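1-deoxy-D-xylulose 5-phosphate reductoisomerase (Moraxella catarrhalis, PDB 4ZQG) catalyses the NADPH-dependent rearrangement and reduction of 1-deoxy-D-xylulose 5-phosphate to 2-C-methyl-D-erythritol 4-phosphate in the MEP pathway, and is a target of fosmidomycin. Local coordinates at residues Q162-A167 / Y180-L185; W186-G191 / V260-E265; I250-H255 / L312-D317. All blocks are in the same frame, centred on the assembly; numbering follows the deposited sequence.

Contact 1. Residues Q162-A167 / Y180-L185; sequences QCLPAA and YGIKKL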
loop_
_atom_site.group_PDB
_atom_site.type_symbol
_atom_site.label_atom_id
_atom_site.label_comp_id
_atom_site.label_asym_id
_atom_site.label_seq_id
_atom_site.Cartn_x
_atom_site.Cartn_y
_atom_site.Cartn_z
ATOM N N GLN A 162 -2.860 7.552 2.328
ATOM C CA GLN A 162 -2.685 7.010 1.004
ATOM C C GLN A 162 -3.191 5.574 0.880
ATOM O O GLN A 162 -3.594 5.149 -0.200
ATOM C CB GLN A 162 -1.204 7.015 0.624
ATOM C CG GLN A 162 -0.608 8.380 0.272
ATOM C CD GLN A 162 0.674 8.237 -0.496
ATOM O OE1 GLN A 162 0.708 7.611 -1.546
ATOM N NE2 GLN A 162 1.728 8.815 0.018
ATOM N N CYS A 163 -3.153 4.840 1.986
ATOM C CA CYS A 163 -3.567 3.470 2.017
ATOM C C CYS A 163 -5.058 3.227 2.418
ATOM O O CYS A 163 -5.449 2.093 2.715
ATOM C CB CYS A 163 -2.624 2.725 2.943
ATOM S SG CYS A 163 -0.997 2.501 2.163
ATOM N N LEU A 164 -5.888 4.276 2.368
ATOM C CA LEU A 164 -7.278 4.222 2.808
ATOM C C LEU A 164 -8.197 4.444 1.614
ATOM O O LEU A 164 -7.831 5.099 0.648
ATOM C CB LEU A 164 -7.522 5.259 3.912
ATOM C CG LEU A 164 -7.111 4.865 5.336
ATOM C CD1 LEU A 164 -7.257 5.982 6.345
ATOM C CD2 LEU A 164 -7.977 3.704 5.837
ATOM N N PRO A 165 -9.396 3.867 1.635
ATOM C CA PRO A 165 -10.188 4.051 0.429
ATOM C C PRO A 165 -10.600 5.512 0.302
ATOM O O PRO A 165 -10.555 6.238 1.289
ATOM C CB PRO A 165 -11.408 3.148 0.649
ATOM C CG PRO A 165 -11.126 2.316 1.829
ATOM C CD PRO A 165 -9.999 2.908 2.587
ATOM N N ALA A 166 -11.031 5.920 -0.883
ATOM C CA ALA A 166 -11.355 7.330 -1.144
ATOM C C ALA A 166 -12.375 7.920 -0.182
ATOM O O ALA A 166 -12.126 8.957 0.462
ATOM C CB ALA A 166 -11.871 7.487 -2.550
ATOM N N ALA A 167 -13.520 7.255 -0.079
ATOM C CA ALA A 167 -14.586 7.662 0.825
ATOM C C ALA A 167 -14.124 7.996 2.253
ATOM O O ALA A 167 -14.674 8.926 2.888
ATOM C CB ALA A 167 -15.644 6.593 0.844
ATOM N N TYR A 180 -15.948 -1.383 4.523
ATOM C CA TYR A 180 -14.622 -0.996 4.107
ATOM C C TYR A 180 -13.586 -1.905 4.697
ATOM O O TYR A 180 -12.458 -1.928 4.228
ATOM C CB TYR A 180 -14.312 0.458 4.500
ATOM C CG TYR A 180 -15.188 1.421 3.746
ATOM C CD1 TYR A 180 -14.986 1.629 2.398
ATOM C CD2 TYR A 180 -16.245 2.077 4.375
ATOM C CE1 TYR A 180 -15.806 2.459 1.674
ATOM C CE2 TYR A 180 -17.083 2.913 3.660
ATOM C CZ TYR A 180 -16.848 3.099 2.305
ATOM O OH TYR A 180 -17.636 3.929 1.557
ATOM N N GLY A 181 -13.946 -2.609 5.757
ATOM C CA GLY A 181 -13.112 -3.648 6.274
ATOM C C GLY A 181 -11.821 -3.224 6.913
ATOM O O GLY A 181 -10.890 -4.029 6.949
ATOM N N ILE A 182 -11.750 -2.016 7.482
ATOM C CA ILE A 182 -10.513 -1.611 8.181
ATOM C C ILE A 182 -10.439 -2.320 9.516
ATOM O O ILE A 182 -11.389 -2.252 10.283
ATOM C CB ILE A 182 -10.410 -0.104 8.526
ATOM C CG1 ILE A 182 -10.806 0.828 7.366
ATOM C CG2 ILE A 182 -9.004 0.211 8.959
ATOM C CD1 ILE A 182 -10.359 0.379 6.022
ATOM N N LYS A 183 -9.322 -2.978 9.810
ATOM C CA LYS A 183 -9.196 -3.702 11.052
ATOM C C LYS A 183 -8.474 -2.883 12.020
ATOM O O LYS A 183 -8.984 -2.614 13.106
ATOM C CB LYS A 183 -8.447 -5.028 10.883
ATOM C CG LYS A 183 -8.802 -6.050 11.961
ATOM C CD LYS A 183 -7.805 -7.160 12.021
ATOM C CE LYS A 183 -8.313 -8.286 12.900
ATOM N NZ LYS A 183 -7.347 -9.410 12.799
ATOM N N LYS A 184 -7.271 -2.471 11.638
ATOM C CA LYS A 184 -6.466 -1.632 12.497
ATOM C C LYS A 184 -5.385 -0.901 11.729
ATOM O O LYS A 184 -5.122 -1.226 10.574
ATOM C CB LYS A 184 -5.881 -2.479 13.611
ATOM C CG LYS A 184 -4.899 -3.544 13.197
ATOM C CD LYS A 184 -4.157 -4.046 14.439
ATOM C CE LYS A 184 -5.022 -5.019 15.264
ATOM N NZ LYS A 184 -4.554 -6.397 15.010
ATOM N N LEU A 185 -4.778 0.110 12.366
ATOM C CA LEU A 185 -3.715 0.917 11.726
ATOM C C LEU A 185 -2.407 0.572 12.385
ATOM O O LEU A 185 -2.374 0.365 13.581
ATOM C CB LEU A 185 -3.996 2.401 11.873
ATOM C CG LEU A 185 -5.371 2.887 11.424
ATOM C CD1 LEU A 185 -5.478 4.387 11.564
ATOM C CD2 LEU A 185 -5.655 2.500 9.984
#
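The phenol oxygen OH of Tyr-180 lies 3.4 Å from the methyl carbon CB of Ala-167, the closest approach of the two segments. No hydrogen bond joins 162-167 to 180-185, and everything else that holds them together is carbon on carbon.

Two atoms meet the aromatic ring, both obliquely. Ala-167 presents CB at the phenolic end, 4.0 Å from Tyr-180 CZ, while Pro-165 brings its ring carbon CG to within 4.0 Å of CD1 of Tyr-180, a ring atom nearer the backbone. The tyrosine thus reaches from one to the other, spanning the proline at the N-cap position of helix 166-170 and the first turn behind it. Its CG, anti to the carbonyl carbon (chi1 -66°), starts the ring off on the side of Pro-165 and Ala-167.

Deeper in, the delta methyl CD1 of Ile-182 is shared. It lies 4.1 Å from CD2 of Leu-164, the two side chains crossing at about a right angle, and 4.3 Å from CD of Pro-165. Leu-164 does not start toward the other segment; its branched end closes the gap.

Both segments pack on a common partner, for Pro-165 and Ile-182 each touch Tyr-266, whose OH is hydrogen-bonded to Cys-163 O. Phe-243 of helix 230-243 touches Leu-164, and at the far end of the first segment Gln-162 NE2 bonds to Ser-270 OG of the second subunit.

The patch is modest, burying 221 Å² near the surface, and joins the start of helix 166-170 to the beginning of the strand by apolar contacts, with polar bonds made to other partners. It sits where strand 182-189 enters the mixed sheet, next to the place where Lys-183 and Lys-184 both face Glu-265, the pattern of a classic beta bulge.

Contact 2. Residues W186-G191 / V260-E265; sequences WLTASG and VHSLVE. With FOM (3-[formyl(hydroxy)amino]propylphosphonic acid), chain E.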
loop_
_atom_site.group_PDB
_atom_site.type_symbol
_atom_site.label_atom_id
_atom_site.label_comp_id
_atom_site.label_asym_id
_atom_site.label_seq_id
_atom_site.Cartn_x
_atom_site.Cartn_y
_atom_site.Cartn_z
ATOM N N TRP A 186 -1.342 0.458 11.610
ATOM C CA TRP A 186 -0.034 0.147 12.166
ATOM C C TRP A 186 0.888 1.350 11.928
ATOM O O TRP A 186 1.091 1.748 10.763
ATOM C CB TRP A 186 0.539 -1.072 11.480
ATOM C CG TRP A 186 -0.116 -2.291 11.905
ATOM C CD1 TRP A 186 -1.281 -2.818 11.416
ATOM C CD2 TRP A 186 0.302 -3.161 12.956
ATOM N NE1 TRP A 186 -1.591 -3.945 12.096
ATOM C CE2 TRP A 186 -0.622 -4.199 13.022
ATOM C CE3 TRP A 186 1.397 -3.180 13.824
ATOM C CZ2 TRP A 186 -0.515 -5.224 13.924
ATOM C CZ3 TRP A 186 1.507 -4.233 14.719
ATOM C CH2 TRP A 186 0.559 -5.230 14.758
ATOM N N LEU A 187 1.393 1.949 13.004
ATOM C CA LEU A 187 2.377 3.043 12.910
ATOM C C LEU A 187 3.765 2.468 12.989
ATOM O O LEU A 187 4.087 1.795 13.946
ATOM C CB LEU A 187 2.202 4.067 14.040
ATOM C CG LEU A 187 0.977 4.954 13.972
ATOM C CD1 LEU A 187 0.729 5.606 15.300
ATOM C CD2 LEU A 187 1.151 5.975 12.904
ATOM N N THR A 188 4.583 2.730 11.982
ATOM C CA THR A 188 6.005 2.346 12.007
ATOM C C THR A 188 6.818 3.378 12.836
ATOM O O THR A 188 6.511 4.541 12.837
ATOM C CB THR A 188 6.537 2.240 10.558
ATOM O OG1 THR A 188 5.892 3.250 9.741
ATOM C CG2 THR A 188 6.181 0.911 9.987
ATOM N N ALA A 189 7.855 2.922 13.516
ATOM C CA ALA A 189 8.691 3.753 14.330
ATOM C C ALA A 189 10.138 3.351 14.109
ATOM O O ALA A 189 10.460 2.138 14.176
ATOM C CB ALA A 189 8.354 3.521 15.781
ATOM N N SER A 190 11.019 4.338 13.873
ATOM C CA SER A 190 12.427 4.012 13.619
ATOM C C SER A 190 13.084 3.411 14.836
ATOM O O SER A 190 14.105 2.739 14.727
ATOM C CB SER A 190 13.233 5.214 13.234
ATOM O OG SER A 190 13.532 5.951 14.395
ATOM N N GLY A 191 12.533 3.698 16.008
ATOM C CA GLY A 191 13.179 3.310 17.241
ATOM C C GLY A 191 14.196 4.336 17.682
ATOM O O GLY A 191 14.748 4.202 18.766
ATOM N N VAL A 260 9.392 1.473 5.297
ATOM C CA VAL A 260 7.966 1.289 5.437
ATOM C C VAL A 260 7.448 2.330 6.406
ATOM O O VAL A 260 7.806 2.295 7.573
ATOM C CB VAL A 260 7.580 -0.137 5.939
ATOM C CG1 VAL A 260 6.084 -0.224 6.032
ATOM C CG2 VAL A 260 8.083 -1.231 5.001
ATOM N N HIS A 261 6.569 3.210 5.939
ATOM C CA HIS A 261 6.121 4.319 6.758
ATOM C C HIS A 261 4.849 4.152 7.572
ATOM O O HIS A 261 4.559 4.962 8.424
ATOM C CB HIS A 261 6.043 5.580 5.898
ATOM C CG HIS A 261 7.366 5.942 5.303
ATOM N ND1 HIS A 261 7.538 6.239 3.977
ATOM C CD2 HIS A 261 8.601 5.958 5.855
ATOM C CE1 HIS A 261 8.818 6.467 3.745
ATOM N NE2 HIS A 261 9.484 6.301 4.869
ATOM N N SER A 262 4.090 3.103 7.321
ATOM C CA SER A 262 2.963 2.688 8.156
ATOM C C SER A 262 2.122 1.772 7.314
ATOM O O SER A 262 2.385 1.642 6.109
ATOM C CB SER A 262 2.135 3.863 8.709
ATOM O OG SER A 262 2.692 4.268 9.937
ATOM N N LEU A 263 1.160 1.100 7.963
ATOM C CA LEU A 263 0.282 0.178 7.265
ATOM C C LEU A 263 -1.166 0.287 7.718
ATOM O O LEU A 263 -1.468 0.780 8.816
ATOM C CB LEU A 263 0.785 -1.266 7.394
ATOM C CG LEU A 263 2.299 -1.496 7.325
ATOM C CD1 LEU A 263 2.914 -1.411 8.696
ATOM C CD2 LEU A 263 2.619 -2.853 6.746
ATOM N N VAL A 264 -2.055 -0.140 6.836
ATOM C CA VAL A 264 -3.428 -0.331 7.149
ATOM C C VAL A 264 -3.788 -1.780 6.912
ATOM O O VAL A 264 -3.721 -2.268 5.798
ATOM C CB VAL A 264 -4.295 0.531 6.267
ATOM C CG1 VAL A 264 -5.744 0.241 6.532
ATOM C CG2 VAL A 264 -3.993 1.993 6.559
ATOM N N GLU A 265 -4.173 -2.454 7.992
ATOM C CA GLU A 265 -4.612 -3.838 7.977
ATOM C C GLU A 265 -6.098 -3.959 7.752
ATOM O O GLU A 265 -6.857 -3.380 8.489
ATOM C CB GLU A 265 -4.288 -4.468 9.315
ATOM C CG GLU A 265 -4.804 -5.880 9.448
ATOM C CD GLU A 265 -4.297 -6.586 10.664
ATOM O OE1 GLU A 265 -3.737 -5.940 11.595
ATOM O OE2 GLU A 265 -4.511 -7.819 10.683
HETATM O O2 FOM E . 7.922 11.759 12.440
HETATM N N1 FOM E . 8.761 11.504 11.375
HETATM C C1 FOM E . 8.336 11.507 10.178
HETATM O O1 FOM E . 7.160 11.717 9.932
HETATM C C2 FOM E . 10.132 11.168 11.747
HETATM C C3 FOM E . 9.863 9.892 12.546
HETATM C C4 FOM E . 11.092 9.403 13.261
HETATM P PA1 FOM E . 10.527 8.022 14.229
HETATM O OP1 FOM E . 10.066 6.896 13.199
HETATM O OP2 FOM E . 9.288 8.379 14.921
HETATM O OP3 FOM E . 11.616 7.434 15.287
#
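Trp-186 and Leu-263 form a hydrogen-bonded antiparallel pair, and their backbones are joined by two hydrogen bonds between strands 182-189 and 260-266: Trp-186 N donates to Leu-263 O (2.8 Å) and Leu-263 N to Trp-186 O (2.9 Å).

Side chains add polar bonds to this ladder. Thr-188 N donates to Ser-262 OG over 3.2 Å, and the serine hydroxyl also lies within weak bonding range of Trp-186 O. Thr-188 OG1 is directed at Val-260 O, though its modelled position is doubtful. Farther along, Trp-186 NE1 donates to Glu-265 OE1 at 3.0 Å with a nearly straight N-H...O angle of 167°. The acceptor lies in the indole plane and is met on its anti side; the two side chains run side by side, their planes 33° apart.

Apolar contact fills the same face, where CD1 of Leu-263 rests 3.7 Å from Trp-186 CB. Leu-303 of the second subunit packs on Trp-186.

Ligand bonds begin where the strand ends. The phosphonate of fosmidomycin takes Ser-190 N at OP1 (2.8 Å) and Ser-190 OG at OP3 (2.6 Å), and His-213 and Gly-192 also bond to that hydroxyl.

The chemistry implies a division of labour: the paired strands fix the backbone, and its continuation offers an N-H and a hydroxyl to an anionic group, probably as it would to the substrate phosphate.

Contact 3. Residues I250-H255 / L312-D317; sequences IQVVIH and LAPDLD
Strand 250-254, outermost in the four-stranded mixed sheet of this chain, is met at its end by the loop that follows strand 307-311, through one antiparallel bridge between Ile-254 and Leu-312. Ile-254 N donates to Leu-312 O over 2.9 Å. The bond is bent at the hydrogen (136°), yet the donor stands nearly along the C=O axis.

Around this bond the side chains close in. Ile-254 CB and Leu-312 CB lie 4.0 Å apart, and CG2 of Val-253 is 3.6 Å from Leu-312 O, beside the bonded carbonyl. Ile-254 places CG1 anti to its carbonyl carbon (chi1 -60°), where it meets the CA of Pro-314 at 3.8 Å. Its terminal CD1 reaches CB of the same proline at 4.1 Å.

Pro-314 also touches Val-252: its CG lies 4.0 Å from Val-252 CG1 and 3.2 Å from Val-252 O. That carbonyl accepts a hydrogen bond from Tyr-304 OH of the second subunit, and the same tyrosine packs on Pro-314. The pair is thus set at the dimer interface.

On the side of the strand end, His-255 bonds to Lys-310 O and stacks on Phe-311. A single bridge, followed by a proline packed on Ile-254 and Val-252, is how this irregular segment is laid against an edge strand of the sheet.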
loop_
_atom_site.group_PDB
_atom_site.type_symbol
_atom_site.label_atom_id
_atom_site.label_comp_id
_atom_site.label_asym_id
_atom_site.label_seq_id
_atom_site.Cartn_x
_atom_site.Cartn_y
_atom_site.Cartn_z
ATOM N N ILE A 250 -5.005 1.193 16.990
ATOM C CA ILE A 250 -3.776 1.648 16.371
ATOM C C ILE A 250 -2.606 1.073 17.104
ATOM O O ILE A 250 -2.419 1.363 18.249
ATOM C CB ILE A 250 -3.677 3.172 16.439
ATOM C CG1 ILE A 250 -4.845 3.812 15.694
ATOM C CG2 ILE A 250 -2.371 3.648 15.835
ATOM C CD1 ILE A 250 -4.944 5.284 15.948
ATOM N N GLN A 251 -1.807 0.265 16.430
ATOM C CA GLN A 251 -0.681 -0.403 17.064
ATOM C C GLN A 251 0.616 0.107 16.472
ATOM O O GLN A 251 0.604 0.767 15.446
ATOM C CB GLN A 251 -0.805 -1.918 16.898
ATOM C CG GLN A 251 -2.057 -2.479 17.574
ATOM C CD GLN A 251 -2.231 -2.036 19.020
ATOM O OE1 GLN A 251 -1.370 -2.287 19.860
ATOM N NE2 GLN A 251 -3.363 -1.397 19.316
ATOM N N VAL A 252 1.728 -0.206 17.127
ATOM C CA VAL A 252 3.010 0.334 16.758
ATOM C C VAL A 252 3.977 -0.774 16.584
ATOM O O VAL A 252 4.069 -1.656 17.444
ATOM C CB VAL A 252 3.543 1.246 17.885
ATOM C CG1 VAL A 252 5.030 1.581 17.706
ATOM C CG2 VAL A 252 2.687 2.487 17.980
ATOM N N VAL A 253 4.705 -0.711 15.473
ATOM C CA VAL A 253 5.783 -1.632 15.175
ATOM C C VAL A 253 7.097 -0.848 14.985
ATOM O O VAL A 253 7.130 0.162 14.294
ATOM C CB VAL A 253 5.439 -2.518 13.928
ATOM C CG1 VAL A 253 5.188 -1.697 12.671
ATOM C CG2 VAL A 253 6.521 -3.550 13.667
ATOM N N ILE A 254 8.167 -1.335 15.600
ATOM C CA ILE A 254 9.485 -0.818 15.338
ATOM C C ILE A 254 10.033 -1.320 13.993
ATOM O O ILE A 254 10.098 -2.517 13.731
ATOM C CB ILE A 254 10.486 -1.223 16.441
ATOM C CG1 ILE A 254 10.071 -0.707 17.824
ATOM C CG2 ILE A 254 11.881 -0.750 16.103
ATOM C CD1 ILE A 254 9.233 0.566 17.868
ATOM N N HIS A 255 10.531 -0.371 13.210
ATOM C CA HIS A 255 11.069 -0.599 11.880
ATOM C C HIS A 255 12.223 0.349 11.708
ATOM O O HIS A 255 11.983 1.500 11.366
ATOM C CB HIS A 255 9.986 -0.274 10.855
ATOM C CG HIS A 255 10.465 -0.359 9.454
ATOM N ND1 HIS A 255 11.274 -1.386 9.021
ATOM C CD2 HIS A 255 10.253 0.435 8.387
ATOM C CE1 HIS A 255 11.547 -1.210 7.746
ATOM N NE2 HIS A 255 10.947 -0.109 7.344
ATOM N N LEU A 312 9.987 -5.498 14.514
ATOM C CA LEU A 312 10.362 -5.730 15.887
ATOM C C LEU A 312 9.246 -5.150 16.749
ATOM O O LEU A 312 8.709 -4.107 16.438
ATOM C CB LEU A 312 11.699 -5.003 16.123
ATOM C CG LEU A 312 12.698 -5.463 17.184
ATOM C CD1 LEU A 312 13.132 -6.924 17.022
ATOM C CD2 LEU A 312 13.918 -4.559 17.129
ATOM N N ALA A 313 8.863 -5.845 17.803
ATOM C CA ALA A 313 7.876 -5.311 18.740
ATOM C C ALA A 313 8.506 -4.215 19.585
ATOM O O ALA A 313 9.671 -4.300 19.915
ATOM C CB ALA A 313 7.361 -6.421 19.652
ATOM N N PRO A 314 7.731 -3.195 19.964
ATOM C CA PRO A 314 8.279 -2.138 20.814
ATOM C C PRO A 314 8.671 -2.677 22.162
ATOM O O PRO A 314 7.989 -3.546 22.670
ATOM C CB PRO A 314 7.106 -1.174 20.977
ATOM C CG PRO A 314 6.158 -1.520 19.903
ATOM C CD PRO A 314 6.307 -2.983 19.688
ATOM N N ASP A 315 9.776 -2.197 22.698
ATOM C CA ASP A 315 10.219 -2.469 24.067
ATOM C C ASP A 315 9.706 -1.335 25.010
ATOM O O ASP A 315 10.313 -0.260 25.099
ATOM C CB ASP A 315 11.748 -2.539 24.048
ATOM C CG ASP A 315 12.365 -2.704 25.430
ATOM O OD1 ASP A 315 11.622 -2.851 26.447
ATOM O OD2 ASP A 315 13.623 -2.673 25.466
ATOM N N LEU A 316 8.581 -1.581 25.686
ATOM C CA LEU A 316 7.850 -0.526 26.381
ATOM C C LEU A 316 8.514 -0.100 27.689
ATOM O O LEU A 316 8.403 1.069 28.087
ATOM C CB LEU A 316 6.399 -0.922 26.663
ATOM C CG LEU A 316 5.319 -0.914 25.561
ATOM C CD1 LEU A 316 5.564 0.157 24.518
ATOM C CD2 LEU A 316 5.165 -2.272 24.883
ATOM N N ASP A 317 9.205 -1.019 28.363
ATOM C CA ASP A 317 9.973 -0.620 29.542
ATOM C C ASP A 317 10.942 0.455 29.108
ATOM O O ASP A 317 10.986 1.527 29.707
ATOM C CB ASP A 317 10.700 -1.796 30.185
ATOM C CG ASP A 317 9.737 -2.852 30.676
ATOM O OD1 ASP A 317 10.140 -4.033 30.825
ATOM O OD2 ASP A 317 8.553 -2.494 30.885
#

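Overall arrangement
All three contacts converge on one mixed sheet, in which strand 182-189 lies between 250-254 and 260-266. Contact 1 includes the beginning of that central strand and contact 2 pairs its later part, their centres about 14 Å apart; Leu-185 against Val-264 joins them. Contact 3 lies at the outermost strand 250-254, its centre about 9 Å from contact 2 and about 21 Å from contact 1, with Ala-189 O facing His-255 N at 2.7 Å. Contact 2 binds fosmidomycin directly, its Leu-187 side chain is about 7 Å from the magnesium ion, and the side chain of Ile-254 in contact 3 is about 8 Å from the inhibitor. Each contact also touches the second subunit.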